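Local atomic coordinates of alpha-1,2-mannosidase (Trichoderma reesei, PDB entry 1HCU), a protein that hydrolyses alpha-1,2-linked mannose, probably trimming high-mannose N-glycans stepwise down to the five-mannose form with the help of calcium. Residues A466-S469 / D470-Q474; Y250-K253 / M254-Y257; A309-G312 / G313-I317. All blocks are in the same frame, centred on the assembly; numbering follows the deposited sequence.

Along the chain the order is contact 2, contact 3, contact 1. The three follow in series with no nesting or crossing, and each is local to one unbroken run of residues. Contact 2 joins successive turns near the end of helix 245-257 and closes no loop. Contact 3 closes the passage from the loop after strand 300-306 into helix 312-323, whose Asn315 packs against Ile252 of contact 2. Contact 1 turns the loop between helix 451-465 and strand 481-483; its centre lies about 19 Å from those of the other two. Phe483 of that strand touches Val471 and Val473, and its carbonyl receives Lys253, whereas helix 393-405 borders contacts 1 and 3.

Contact 1. Residues A466-S469 / D470-Q474; sequences AEES and DVQVQ
Ser469 turns its hydroxyl onto the chain that follows, and OG accepts the backbone N-H of Val471 at 3.1 Å. OG sits between its own N and carbonyl carbon (chi1 84°), which turns it toward that amide and forms an ST turn. A weak bond from Gln472 N to Ser469 O, 3.4 Å long, closes the same residues as a beta turn. Where the chain enters and leaves the turn, Glu468 and Gln472 cross at about a right angle, with Glu468 OE1 lying 3.8 Å from Gln472 CB. The carboxylate of Glu468 stands nearly perpendicular to the amide of Gln474 (planes 86° apart), and OE1 is 3.7 Å from Gln474 NE2. That amide is bent back on its own chain: NE2 donates to Gln472 O at 2.9 Å, from well above the carbonyl plane. Replacing Gln474 with an alanine would probably leave Gln472 O without this donor and open a gap beside the Glu468 carboxylate. The stronger partner of Glu468 is Arg403 of helix 393-405, which forms a salt bridge with OE2 and also bonds Val473 O. The chemistry thus implies a loop shaped by short-range bonds to its own backbone, with charge pairing fastening it to the adjacent helix.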
ATOM      1  N   ALA A 466      -3.800  -9.783  16.738  1.00 20.07           N
ATOM      2  CA  ALA A 466      -2.886  -9.401  17.815  1.00 21.67           C
ATOM      3  C   ALA A 466      -3.472  -8.596  18.970  1.00 23.18           C
ATOM      4  O   ALA A 466      -4.622  -8.161  18.934  1.00 23.89           O
ATOM      5  CB  ALA A 466      -1.691  -8.637  17.227  1.00 19.73           C
ATOM      6  N   GLU A 467      -2.640  -8.402  19.990  1.00 25.00           N
ATOM      7  CA  GLU A 467      -3.003  -7.659  21.190  1.00 28.30           C
ATOM      8  C   GLU A 467      -2.938  -6.160  20.907  1.00 28.18           C
ATOM      9  O   GLU A 467      -2.287  -5.725  19.958  1.00 27.58           O
ATOM     10  CB  GLU A 467      -2.030  -7.995  22.327  1.00 32.10           C
ATOM     11  CG  GLU A 467      -1.886  -9.485  22.644  1.00 38.49           C
ATOM     12  CD  GLU A 467      -3.078 -10.053  23.407  1.00 42.44           C
ATOM     13  OE1 GLU A 467      -3.440  -9.483  24.467  1.00 45.11           O
ATOM     14  OE2 GLU A 467      -3.648 -11.071  22.951  1.00 43.14           O
ATOM     15  N   GLU A 468      -3.601  -5.373  21.746  1.00 28.11           N
ATOM     16  CA  GLU A 468      -3.608  -3.923  21.585  1.00 28.64           C
ATOM     17  C   GLU A 468      -2.220  -3.289  21.697  1.00 27.53           C
ATOM     18  O   GLU A 468      -1.339  -3.816  22.368  1.00 28.70           O
ATOM     19  CB  GLU A 468      -4.524  -3.282  22.630  1.00 28.61           C
ATOM     20  CG  GLU A 468      -5.990  -3.303  22.282  1.00 31.50           C
ATOM     21  CD  GLU A 468      -6.272  -2.641  20.937  1.00 34.02           C
ATOM     22  OE1 GLU A 468      -5.694  -1.562  20.658  1.00 31.24           O
ATOM     23  OE2 GLU A 468      -7.080  -3.204  20.164  1.00 34.04           O
ATOM     24  N   SER A 469      -2.043  -2.154  21.026  1.00 26.08           N
ATOM     25  CA  SER A 469      -0.796  -1.392  21.061  1.00 26.54           C
ATOM     26  C   SER A 469      -1.076  -0.046  20.402  1.00 26.42           C
ATOM     27  O   SER A 469      -2.179   0.189  19.908  1.00 27.78           O
ATOM     28  CB  SER A 469       0.332  -2.114  20.314  1.00 24.75           C
ATOM     29  OG  SER A 469       0.288  -1.866  18.921  1.00 24.73           O
ATOM     30  N   ASP A 470      -0.086   0.836  20.393  1.00 26.63           N
ATOM     31  CA  ASP A 470      -0.260   2.151  19.786  1.00 27.10           C
ATOM     32  C   ASP A 470      -0.316   2.086  18.261  1.00 24.39           C
ATOM     33  O   ASP A 470      -0.813   2.995  17.611  1.00 23.41           O
ATOM     34  CB  ASP A 470       0.878   3.083  20.211  1.00 31.48           C
ATOM     35  CG  ASP A 470       0.765   3.513  21.656  1.00 36.59           C
ATOM     36  OD1 ASP A 470       0.976   2.670  22.558  1.00 40.43           O
ATOM     37  OD2 ASP A 470       0.452   4.698  21.888  1.00 39.09           O
ATOM     38  N   VAL A 471       0.208   1.010  17.697  1.00 21.29           N
ATOM     39  CA  VAL A 471       0.219   0.844  16.258  1.00 21.31           C
ATOM     40  C   VAL A 471      -1.187   0.571  15.723  1.00 20.27           C
ATOM     41  O   VAL A 471      -1.513   0.970  14.612  1.00 19.85           O
ATOM     42  CB  VAL A 471       1.156  -0.312  15.861  1.00 22.07           C
ATOM     43  CG1 VAL A 471       1.210  -0.450  14.349  1.00 23.82           C
ATOM     44  CG2 VAL A 471       2.541  -0.054  16.420  1.00 22.60           C
ATOM     45  N   GLN A 472      -2.014  -0.102  16.522  1.00 19.52           N
ATOM     46  CA  GLN A 472      -3.385  -0.427  16.128  1.00 18.78           C
ATOM     47  C   GLN A 472      -4.183   0.861  15.897  1.00 19.48           C
ATOM     48  O   GLN A 472      -4.054   1.822  16.655  1.00 18.06           O
ATOM     49  CB  GLN A 472      -4.076  -1.256  17.225  1.00 18.32           C
ATOM     50  CG  GLN A 472      -3.452  -2.630  17.539  1.00 16.87           C
ATOM     51  CD  GLN A 472      -3.941  -3.756  16.629  1.00 18.05           C
ATOM     52  OE1 GLN A 472      -3.596  -4.923  16.833  1.00 18.12           O
ATOM     53  NE2 GLN A 472      -4.747  -3.415  15.632  1.00 16.93           N
ATOM     54  N   VAL A 473      -5.012   0.891  14.859  1.00 18.55           N
ATOM     55  CA  VAL A 473      -5.798   2.092  14.614  1.00 19.84           C
ATOM     56  C   VAL A 473      -6.970   2.175  15.610  1.00 20.24           C
ATOM     57  O   VAL A 473      -7.733   1.221  15.769  1.00 17.49           O
ATOM     58  CB  VAL A 473      -6.319   2.137  13.153  1.00 19.56           C
ATOM     59  CG1 VAL A 473      -5.146   2.145  12.177  1.00 19.83           C
ATOM     60  CG2 VAL A 473      -7.187   0.955  12.880  1.00 24.08           C
ATOM     61  N   GLN A 474      -7.088   3.310  16.298  1.00 20.52           N
ATOM     62  CA  GLN A 474      -8.149   3.515  17.281  1.00 23.24           C
ATOM     63  C   GLN A 474      -9.408   4.099  16.639  1.00 23.60           C
ATOM     64  O   GLN A 474      -9.367   5.161  16.010  1.00 23.50           O
ATOM     65  CB  GLN A 474      -7.666   4.450  18.394  1.00 25.62           C
ATOM     66  CG  GLN A 474      -6.352   4.030  19.048  1.00 28.19           C
ATOM     67  CD  GLN A 474      -6.401   2.631  19.625  1.00 29.73           C
ATOM     68  OE1 GLN A 474      -7.302   2.297  20.387  1.00 30.95           O
ATOM     69  NE2 GLN A 474      -5.423   1.806  19.267  1.00 31.51           N
TER

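Contact 2. Residues Y250-K253 / M254-Y257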
ATOM      1  N   TYR A 250      -2.917   9.317   0.799  1.00  9.49           N
ATOM      2  CA  TYR A 250      -2.066  10.197   1.594  1.00 11.38           C
ATOM      3  C   TYR A 250      -2.701  11.532   1.959  1.00 10.82           C
ATOM      4  O   TYR A 250      -2.265  12.196   2.896  1.00 12.02           O
ATOM      5  CB  TYR A 250      -0.719  10.433   0.893  1.00 13.58           C
ATOM      6  CG  TYR A 250       0.328   9.363   1.172  1.00 16.43           C
ATOM      7  CD1 TYR A 250       1.644   9.501   0.709  1.00 19.58           C
ATOM      8  CD2 TYR A 250       0.000   8.199   1.862  1.00 19.30           C
ATOM      9  CE1 TYR A 250       2.601   8.497   0.920  1.00 19.49           C
ATOM     10  CE2 TYR A 250       0.953   7.189   2.080  1.00 20.46           C
ATOM     11  CZ  TYR A 250       2.242   7.341   1.604  1.00 18.02           C
ATOM     12  OH  TYR A 250       3.142   6.317   1.780  1.00 13.65           O
ATOM     13  N   LEU A 251      -3.736  11.919   1.226  1.00  9.66           N
ATOM     14  CA  LEU A 251      -4.428  13.164   1.503  1.00  9.75           C
ATOM     15  C   LEU A 251      -5.010  13.147   2.917  1.00 11.17           C
ATOM     16  O   LEU A 251      -4.771  14.062   3.712  1.00 10.38           O
ATOM     17  CB  LEU A 251      -5.544  13.369   0.486  1.00  9.69           C
ATOM     18  CG  LEU A 251      -5.473  14.524  -0.519  1.00  9.73           C
ATOM     19  CD1 LEU A 251      -4.077  14.812  -0.994  1.00  8.98           C
ATOM     20  CD2 LEU A 251      -6.369  14.151  -1.679  1.00  7.27           C
ATOM     21  N   ILE A 252      -5.766  12.101   3.235  1.00 10.99           N
ATOM     22  CA  ILE A 252      -6.365  11.993   4.558  1.00 10.60           C
ATOM     23  C   ILE A 252      -5.319  11.569   5.594  1.00 11.12           C
ATOM     24  O   ILE A 252      -5.421  11.933   6.769  1.00 11.10           O
ATOM     25  CB  ILE A 252      -7.539  10.980   4.558  1.00 10.27           C
ATOM     26  CG1 ILE A 252      -8.277  11.012   5.901  1.00  8.92           C
ATOM     27  CG2 ILE A 252      -7.016   9.589   4.268  1.00  9.38           C
ATOM     28  CD1 ILE A 252      -8.957  12.327   6.205  1.00  7.59           C
ATOM     29  N   LYS A 253      -4.308  10.817   5.168  1.00 10.37           N
ATOM     30  CA  LYS A 253      -3.285  10.380   6.111  1.00 12.27           C
ATOM     31  C   LYS A 253      -2.412  11.528   6.611  1.00 12.02           C
ATOM     32  O   LYS A 253      -1.912  11.488   7.736  1.00 15.49           O
ATOM     33  CB  LYS A 253      -2.434   9.256   5.511  1.00 10.97           C
ATOM     34  CG  LYS A 253      -3.179   7.923   5.481  1.00 12.20           C
ATOM     35  CD  LYS A 253      -2.283   6.755   5.099  1.00 11.09           C
ATOM     36  CE  LYS A 253      -3.042   5.434   5.180  1.00 10.59           C
ATOM     37  NZ  LYS A 253      -2.163   4.271   4.829  1.00 11.00           N
ATOM     38  N   MET A 254      -2.244  12.552   5.781  1.00 10.79           N
ATOM     39  CA  MET A 254      -1.466  13.725   6.158  1.00  8.42           C
ATOM     40  C   MET A 254      -2.258  14.482   7.213  1.00  8.82           C
ATOM     41  O   MET A 254      -1.685  15.122   8.101  1.00  8.77           O
ATOM     42  CB  MET A 254      -1.226  14.639   4.945  1.00  8.23           C
ATOM     43  CG  MET A 254      -0.170  14.145   3.970  1.00  8.66           C
ATOM     44  SD  MET A 254       1.343  13.597   4.832  1.00 14.99           S
ATOM     45  CE  MET A 254       2.069  15.153   5.286  1.00 13.50           C
ATOM     46  N   TYR A 255      -3.584  14.402   7.121  1.00  9.38           N
ATOM     47  CA  TYR A 255      -4.448  15.080   8.086  1.00 10.44           C
ATOM     48  C   TYR A 255      -4.306  14.435   9.458  1.00 11.21           C
ATOM     49  O   TYR A 255      -4.466  15.099  10.482  1.00 11.68           O
ATOM     50  CB  TYR A 255      -5.908  15.018   7.639  1.00  9.42           C
ATOM     51  CG  TYR A 255      -6.879  15.688   8.588  1.00  9.76           C
ATOM     52  CD1 TYR A 255      -6.889  17.076   8.759  1.00  9.41           C
ATOM     53  CD2 TYR A 255      -7.814  14.934   9.290  1.00 10.64           C
ATOM     54  CE1 TYR A 255      -7.820  17.694   9.606  1.00  7.23           C
ATOM     55  CE2 TYR A 255      -8.743  15.536  10.134  1.00 11.41           C
ATOM     56  CZ  TYR A 255      -8.745  16.908  10.287  1.00 11.53           C
ATOM     57  OH  TYR A 255      -9.688  17.474  11.125  1.00 16.05           O
ATOM     58  N   LEU A 256      -4.024  13.133   9.471  1.00 11.03           N
ATOM     59  CA  LEU A 256      -3.842  12.409  10.723  1.00 10.50           C
ATOM     60  C   LEU A 256      -2.467  12.813  11.261  1.00 11.02           C
ATOM     61  O   LEU A 256      -2.298  13.040  12.465  1.00  8.54           O
ATOM     62  CB  LEU A 256      -3.876  10.893  10.479  1.00 11.08           C
ATOM     63  CG  LEU A 256      -4.208   9.945  11.643  1.00 14.93           C
ATOM     64  CD1 LEU A 256      -3.741   8.517  11.319  1.00 12.22           C
ATOM     65  CD2 LEU A 256      -3.548  10.417  12.915  1.00 16.11           C
ATOM     66  N   TYR A 257      -1.488  12.909  10.360  1.00  8.92           N
ATOM     67  CA  TYR A 257      -0.130  13.269  10.747  1.00  9.17           C
ATOM     68  C   TYR A 257      -0.080  14.644  11.419  1.00  8.10           C
ATOM     69  O   TYR A 257       0.714  14.866  12.322  1.00  8.05           O
ATOM     70  CB  TYR A 257       0.813  13.226   9.530  1.00  8.85           C
ATOM     71  CG  TYR A 257       2.269  13.404   9.910  1.00 11.34           C
ATOM     72  CD1 TYR A 257       2.916  14.632   9.734  1.00 12.14           C
ATOM     73  CD2 TYR A 257       2.982  12.366  10.518  1.00 10.83           C
ATOM     74  CE1 TYR A 257       4.242  14.821  10.163  1.00 15.07           C
ATOM     75  CE2 TYR A 257       4.301  12.546  10.947  1.00 13.37           C
ATOM     76  CZ  TYR A 257       4.924  13.771  10.769  1.00 13.71           C
ATOM     77  OH  TYR A 257       6.216  13.937  11.205  1.00 14.46           O
TER
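Ile252 and Tyr255 meet one helical turn apart, where Ile252 CD1 comes within 4.2 Å of Tyr255 CD2. Both side chains leave the backbone alike, with CG1 of Ile252 and CG of Tyr255 anti to N (chi1 -173° and 180°), and they pass at a slant, the methyl approaching the ring obliquely. On another side of the helix Met254 has CG anti to its carbonyl carbon (chi1 -76°), which sets CG 3.1 Å from Tyr250 O. The same carbonyl accepts Met254 N at 2.9 Å. Further on, Leu256 N reaches Ile252 O at 3.3 Å and Tyr257 N reaches Lys253 O at 3.0 Å. Each of these two carbonyls also takes a weak bond from the residue three positions along, so the last turn grips them with two N-H groups apiece.

Around this core the side chains fan out to different neighbours. Trp269 of helix 263-280 and Leu322 of helix 312-323 pack on Ile252, while Val182, Tyr265 and Phe262 touch Met254. Lys253 runs out fully extended beyond CG, which carries NZ to a salt bridge with Glu249 and a bond to Phe483 O. Tyr250 OH bonds Thr485 N, and Tyr257 OH is held by Asp190 and Arg187.

Thr485, a calcium-binding residue, lies in the loop between strands 481-483 and 489-491, and the bound calcium is about 7 Å from the nearest atom of the Lys253 side chain. The arrangement is that of a barrel helix in the (alpha/alpha)7 fold of family 47 mannosidases, with Tyr250 and Lys253 bonded to the C-terminal hairpin that, as known for this family, plugs the barrel and presents the calcium site.

Contact 3. Residues A309-G312 / G313-I317; sequences ASFG and GGNFI
Gly312 O is the focus of the tightly packed side. Phe316 N donates to it at 3.0 Å in a nearly straight bond (166° at the hydrogen), arriving almost along the C=O axis. The ring of the same residue turns an edge to this oxygen, which lies in the ring plane 3.6 Å from CD1. Asn315 adds its CB 3.4 Å from Gly312 O and a weak bond from its backbone N. Beside it, the Phe311 ring and the Asn315 side chain run in the same direction, with Phe311 CE1 4.0 Å from Asn315 CB; the ring is placed there by a chi1 of 93°, well off the usual staggered value.

The other side of the turn is less directly bonded and holds a single bridging water. Ser310 O and Gly313 N lie 3.8 Å apart without bonding directly, and the water spans them, donating to Ser310 O at 2.7 Å and accepting from Gly313 N at 3.2 Å. Ser397 OG bonds both Ser310 O and Gly314 N, so water and hydroxyl together satisfy polar groups at the opening turn of the helix.

Helix 312-323 thus starts between several others: Phe311 leans on Asp245 and Glu249 of helix 245-257, Ser310 bonds His307 O through OG and touches Glu393 at the head of helix 393-405, Asp245 and Glu393 both being predicted active-site residues, and Phe316 meets the rings of Trp240 and of Phe331 in helix 326-344.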
ATOM      1  N   ALA A 309      -7.402  -1.544  -5.971  1.00 14.85           N
ATOM      2  CA  ALA A 309      -8.476  -0.674  -5.489  1.00 15.93           C
ATOM      3  C   ALA A 309      -9.153  -1.184  -4.219  1.00 16.23           C
ATOM      4  O   ALA A 309      -9.919  -0.453  -3.594  1.00 15.72           O
ATOM      5  CB  ALA A 309      -9.520  -0.478  -6.576  1.00 13.92           C
ATOM      6  N   SER A 310      -8.876  -2.423  -3.823  1.00 14.77           N
ATOM      7  CA  SER A 310      -9.529  -2.946  -2.633  1.00 15.44           C
ATOM      8  C   SER A 310      -9.044  -2.287  -1.339  1.00 14.56           C
ATOM      9  O   SER A 310      -9.604  -2.529  -0.272  1.00 15.90           O
ATOM     10  CB  SER A 310      -9.361  -4.466  -2.543  1.00 13.97           C
ATOM     11  OG  SER A 310      -8.019  -4.824  -2.281  1.00 17.15           O
ATOM     12  N   PHE A 311      -8.013  -1.454  -1.430  1.00 12.08           N
ATOM     13  CA  PHE A 311      -7.476  -0.774  -0.248  1.00 11.25           C
ATOM     14  C   PHE A 311      -8.428   0.370   0.115  1.00 11.59           C
ATOM     15  O   PHE A 311      -8.407   0.886   1.230  1.00 10.43           O
ATOM     16  CB  PHE A 311      -6.092  -0.185  -0.550  1.00 10.22           C
ATOM     17  CG  PHE A 311      -6.141   1.247  -1.018  1.00  8.50           C
ATOM     18  CD1 PHE A 311      -5.900   2.288  -0.129  1.00  9.11           C
ATOM     19  CD2 PHE A 311      -6.522   1.555  -2.321  1.00  9.16           C
ATOM     20  CE1 PHE A 311      -6.041   3.616  -0.527  1.00  8.60           C
ATOM     21  CE2 PHE A 311      -6.670   2.873  -2.729  1.00  8.56           C
ATOM     22  CZ  PHE A 311      -6.429   3.908  -1.830  1.00  9.97           C
ATOM     23  N   GLY A 312      -9.253   0.759  -0.851  1.00 12.54           N
ATOM     24  CA  GLY A 312     -10.200   1.842  -0.650  1.00 12.73           C
ATOM     25  C   GLY A 312     -11.038   1.730   0.609  1.00 13.13           C
ATOM     26  O   GLY A 312     -11.213   2.717   1.327  1.00 14.68           O
ATOM     27  N   GLY A 313     -11.553   0.534   0.882  1.00 10.75           N
ATOM     28  CA  GLY A 313     -12.386   0.339   2.055  1.00  9.86           C
ATOM     29  C   GLY A 313     -11.777   0.862   3.340  1.00  9.41           C
ATOM     30  O   GLY A 313     -12.434   1.552   4.129  1.00  9.49           O
ATOM     31  N   GLY A 314     -10.513   0.530   3.552  1.00  9.01           N
ATOM     32  CA  GLY A 314      -9.833   0.981   4.746  1.00 10.59           C
ATOM     33  C   GLY A 314      -9.632   2.482   4.739  1.00 11.24           C
ATOM     34  O   GLY A 314      -9.698   3.124   5.793  1.00 11.66           O
ATOM     35  N   ASN A 315      -9.404   3.055   3.561  1.00  9.38           N
ATOM     36  CA  ASN A 315      -9.181   4.492   3.492  1.00 10.32           C
ATOM     37  C   ASN A 315     -10.427   5.295   3.870  1.00 10.66           C
ATOM     38  O   ASN A 315     -10.325   6.259   4.634  1.00 11.46           O
ATOM     39  CB  ASN A 315      -8.692   4.908   2.102  1.00 10.04           C
ATOM     40  CG  ASN A 315      -7.976   6.240   2.127  1.00 10.12           C
ATOM     41  OD1 ASN A 315      -7.008   6.417   2.871  1.00 12.05           O
ATOM     42  ND2 ASN A 315      -8.440   7.183   1.323  1.00  8.90           N
ATOM     43  N   PHE A 316     -11.591   4.907   3.344  1.00  8.45           N
ATOM     44  CA  PHE A 316     -12.836   5.601   3.671  1.00  9.88           C
ATOM     45  C   PHE A 316     -13.124   5.476   5.162  1.00  9.16           C
ATOM     46  O   PHE A 316     -13.603   6.421   5.796  1.00  9.24           O
ATOM     47  CB  PHE A 316     -14.020   5.033   2.871  1.00 10.49           C
ATOM     48  CG  PHE A 316     -14.235   5.714   1.547  1.00 11.45           C
ATOM     49  CD1 PHE A 316     -13.469   5.373   0.436  1.00 10.03           C
ATOM     50  CD2 PHE A 316     -15.170   6.736   1.430  1.00 11.43           C
ATOM     51  CE1 PHE A 316     -13.632   6.042  -0.771  1.00 11.50           C
ATOM     52  CE2 PHE A 316     -15.345   7.417   0.222  1.00 10.89           C
ATOM     53  CZ  PHE A 316     -14.571   7.068  -0.882  1.00 12.42           C
ATOM     54  N   ILE A 317     -12.828   4.297   5.707  1.00  9.05           N
ATOM     55  CA  ILE A 317     -13.015   4.031   7.125  1.00  7.80           C
ATOM     56  C   ILE A 317     -12.105   4.966   7.905  1.00  9.22           C
ATOM     57  O   ILE A 317     -12.565   5.647   8.831  1.00 10.04           O
ATOM     58  CB  ILE A 317     -12.680   2.552   7.475  1.00  7.43           C
ATOM     59  CG1 ILE A 317     -13.797   1.640   6.968  1.00  6.25           C
ATOM     60  CG2 ILE A 317     -12.502   2.385   8.978  1.00  8.57           C
ATOM     61  CD1 ILE A 317     -13.457   0.173   6.992  1.00  2.87           C
TER
HETATM   62  O   HOH W   1     -12.320  -2.423  -0.106  1.00 16.86           O